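Side-chain contact in cleavage stimulation factor 77 (Encephalitozoon cuniculi, PDB 2UY1), which probably binds mRNA and, as a HAT-repeat protein of the suppressor of forked family, probably takes part in pre-mRNA 3'-end processing: residues B[380-384]-B[385-389]. Residues are numbered along the deposited sequence; the frame is centred on the assembly and turned at random.
Sequences LEKTS and RMWDS
Lys382 lays its aliphatic chain over one face of the Trp387 indole. Lys382 CB lies over that face beside the NE1 and CD1 atoms, 3.6 Å from Trp387 NE1. Lys382 CD makes a CH-pi contact, 4.1 Å from the centroid of the five-membered ring of Trp387 and 22° off its normal. Lys382 CE continues over the six-membered ring and comes within 3.5 Å of Trp387 CZ2. The chain is bent at chi3 and chi4. The last bend brings the ammonium group back to the loop. There Lys382 NZ donates to Leu380 O at 2.7 Å, and also to Phe377 O. The charge is thus held at the end of helix 370-379, where it also makes a cation-pi contact with the Phe377 ring.

Thr383 is the N-cap of the next helix. Its OG1 lies between the backbone N and the carbonyl carbon (chi1 57°), facing the first turn. Thr383 OG1 accepts from Met386 N at 3.2 Å. Thr383 and Met386 form a capping box, closed on the other side by a weak bond from Thr383 N to Met386 SD. The Met386 chain bends at chi3, and its CE touches Glu381 O and Leu380 CD1, with Met386 CE 3.8 Å from Leu380 CD1. Glu358 also bonds Thr383 OG1 and so fixes the cap from outside. Regular helical bonding starts at once: Trp387 N donates to Thr383 O, and Asp388 N to Ser384 O at 2.8 Å.

The contact is the short loop 380-383 between helix 370-379 and helix 384-397, in an all-helical repeat array. Helix 354-367 packs against Thr383 and Arg385. Helix 400-415 meets Trp387 and supplies Lys410 for a salt bridge with Asp388, while the edge-to-face pair of Trp387 and Phe377 ties helix 384-397 back to helix 370-379.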
ATOM      1  N   LEU B 380     -10.564  16.369 -14.231  1.00 25.21           N
ATOM      2  CA  LEU B 380     -10.492  16.326 -12.775  1.00 25.44           C
ATOM      3  C   LEU B 380      -9.117  16.693 -12.215  1.00 25.28           C
ATOM      4  O   LEU B 380      -8.113  16.640 -12.944  1.00 23.91           O
ATOM      5  CB  LEU B 380     -10.827  14.920 -12.258  1.00 26.28           C
ATOM      6  CG  LEU B 380     -12.150  14.185 -12.442  1.00 26.43           C
ATOM      7  CD1 LEU B 380     -11.883  12.771 -11.962  1.00 28.65           C
ATOM      8  CD2 LEU B 380     -13.318  14.848 -11.685  1.00 30.48           C
ATOM      9  N   GLU B 381      -9.106  17.046 -10.914  1.00 23.84           N
ATOM     10  CA  GLU B 381      -7.924  17.101 -10.106  1.00 24.57           C
ATOM     11  C   GLU B 381      -7.620  15.663  -9.669  1.00 23.14           C
ATOM     12  O   GLU B 381      -8.519  14.837  -9.662  1.00 23.32           O
ATOM     13  CB  GLU B 381      -8.179  17.959  -8.879  1.00 25.43           C
ATOM     14  CG  GLU B 381      -8.961  19.205  -9.188  1.00 31.43           C
ATOM     15  CD  GLU B 381      -8.909  20.183  -8.062  1.00 36.86           C
ATOM     16  OE1 GLU B 381      -8.027  21.069  -8.097  1.00 41.43           O
ATOM     17  OE2 GLU B 381      -9.726  20.065  -7.139  1.00 39.76           O
ATOM     18  N   LYS B 382      -6.376  15.383  -9.338  1.00 20.81           N
ATOM     19  CA  LYS B 382      -5.878  14.012  -9.258  1.00 20.57           C
ATOM     20  C   LYS B 382      -5.041  13.750  -8.032  1.00 19.97           C
ATOM     21  O   LYS B 382      -4.270  14.610  -7.568  1.00 20.78           O
ATOM     22  CB  LYS B 382      -5.088  13.716 -10.542  1.00 20.87           C
ATOM     23  CG  LYS B 382      -5.938  14.053 -11.765  1.00 22.05           C
ATOM     24  CD  LYS B 382      -5.271  13.927 -13.012  1.00 19.99           C
ATOM     25  CE  LYS B 382      -4.989  15.191 -13.607  1.00 17.83           C
ATOM     26  NZ  LYS B 382      -6.052  15.716 -14.423  1.00 21.62           N
ATOM     27  N   THR B 383      -5.230  12.561  -7.468  1.00 18.93           N
ATOM     28  CA  THR B 383      -4.388  12.046  -6.441  1.00 19.16           C
ATOM     29  C   THR B 383      -3.179  11.414  -7.136  1.00 18.86           C
ATOM     30  O   THR B 383      -3.243  11.212  -8.327  1.00 18.05           O
ATOM     31  CB  THR B 383      -5.164  10.938  -5.637  1.00 19.57           C
ATOM     32  OG1 THR B 383      -5.590   9.926  -6.565  1.00 16.13           O
ATOM     33  CG2 THR B 383      -6.385  11.531  -4.882  1.00 17.26           C
ATOM     34  N   SER B 384      -2.106  11.118  -6.387  1.00 19.26           N
ATOM     35  CA  SER B 384      -0.923  10.437  -6.956  1.00 19.58           C
ATOM     36  C   SER B 384      -1.353   9.100  -7.484  1.00 18.76           C
ATOM     37  O   SER B 384      -0.795   8.674  -8.453  1.00 18.34           O
ATOM     38  CB  SER B 384       0.198  10.092  -5.963  1.00 17.81           C
ATOM     39  OG  SER B 384       0.624  11.191  -5.221  1.00 23.71           O
ATOM     40  N   ARG B 385      -2.291   8.426  -6.812  1.00 17.44           N
ATOM     41  CA  ARG B 385      -2.707   7.107  -7.233  1.00 16.36           C
ATOM     42  C   ARG B 385      -3.421   7.169  -8.597  1.00 17.27           C
ATOM     43  O   ARG B 385      -3.198   6.306  -9.382  1.00 17.87           O
ATOM     44  CB  ARG B 385      -3.584   6.409  -6.221  1.00 19.47           C
ATOM     45  CG  ARG B 385      -3.821   4.947  -6.578  1.00 21.17           C
ATOM     46  CD  ARG B 385      -5.099   4.425  -5.947  1.00 29.53           C
ATOM     47  NE  ARG B 385      -5.050   2.976  -5.836  1.00 33.38           N
ATOM     48  CZ  ARG B 385      -5.878   2.240  -5.104  1.00 39.52           C
ATOM     49  NH1 ARG B 385      -6.850   2.823  -4.392  1.00 40.68           N
ATOM     50  NH2 ARG B 385      -5.724   0.911  -5.087  1.00 41.62           N
ATOM     51  N   MET B 386      -4.211   8.208  -8.870  1.00 16.06           N
ATOM     52  CA  MET B 386      -4.902   8.414 -10.145  1.00 16.64           C
ATOM     53  C   MET B 386      -3.833   8.674 -11.206  1.00 15.22           C
ATOM     54  O   MET B 386      -3.798   7.988 -12.191  1.00 14.39           O
ATOM     55  CB  MET B 386      -5.870   9.619 -10.067  1.00 15.48           C
ATOM     56  CG  MET B 386      -7.192   9.322  -9.330  1.00 17.20           C
ATOM     57  SD  MET B 386      -8.058  10.892  -8.921  1.00 19.91           S
ATOM     58  CE  MET B 386      -8.737  11.217 -10.592  1.00 15.61           C
ATOM     59  N   TRP B 387      -2.942   9.639 -10.970  1.00 15.38           N
ATOM     60  CA  TRP B 387      -1.728   9.819 -11.826  1.00 16.40           C
ATOM     61  C   TRP B 387      -0.963   8.521 -12.130  1.00 15.09           C
ATOM     62  O   TRP B 387      -0.747   8.165 -13.312  1.00 16.59           O
ATOM     63  CB  TRP B 387      -0.778  10.866 -11.208  1.00 16.56           C
ATOM     64  CG  TRP B 387      -1.106  12.331 -11.521  1.00 16.36           C
ATOM     65  CD1 TRP B 387      -1.459  13.310 -10.621  1.00 15.29           C
ATOM     66  CD2 TRP B 387      -1.101  12.943 -12.804  1.00 16.96           C
ATOM     67  NE1 TRP B 387      -1.655  14.503 -11.280  1.00 18.61           N
ATOM     68  CE2 TRP B 387      -1.444  14.295 -12.626  1.00 19.06           C
ATOM     69  CE3 TRP B 387      -0.788  12.483 -14.107  1.00 17.85           C
ATOM     70  CZ2 TRP B 387      -1.502  15.182 -13.692  1.00 18.13           C
ATOM     71  CZ3 TRP B 387      -0.886  13.361 -15.142  1.00 17.59           C
ATOM     72  CH2 TRP B 387      -1.274  14.684 -14.937  1.00 16.90           C
ATOM     73  N   ASP B 388      -0.541   7.806 -11.109  1.00 14.46           N
ATOM     74  CA  ASP B 388       0.176   6.543 -11.312  1.00 14.80           C
ATOM     75  C   ASP B 388      -0.599   5.426 -12.040  1.00 14.67           C
ATOM     76  O   ASP B 388       0.014   4.664 -12.837  1.00 16.27           O
ATOM     77  CB  ASP B 388       0.673   5.974 -10.025  1.00 13.35           C
ATOM     78  CG  ASP B 388       1.625   6.901  -9.315  1.00 16.46           C
ATOM     79  OD1 ASP B 388       2.130   7.839  -9.947  1.00 22.87           O
ATOM     80  OD2 ASP B 388       1.902   6.648  -8.139  1.00 14.72           O
ATOM     81  N   SER B 389      -1.903   5.308 -11.813  1.00 15.19           N
ATOM     82  CA  SER B 389      -2.734   4.332 -12.599  1.00 14.65           C
ATOM     83  C   SER B 389      -2.824   4.696 -14.050  1.00 14.63           C
ATOM     84  O   SER B 389      -2.667   3.818 -14.934  1.00 14.93           O
ATOM     85  CB  SER B 389      -4.142   4.194 -11.987  1.00 16.23           C
ATOM     86  OG  SER B 389      -3.994   3.929 -10.593  1.00 14.44           O
TER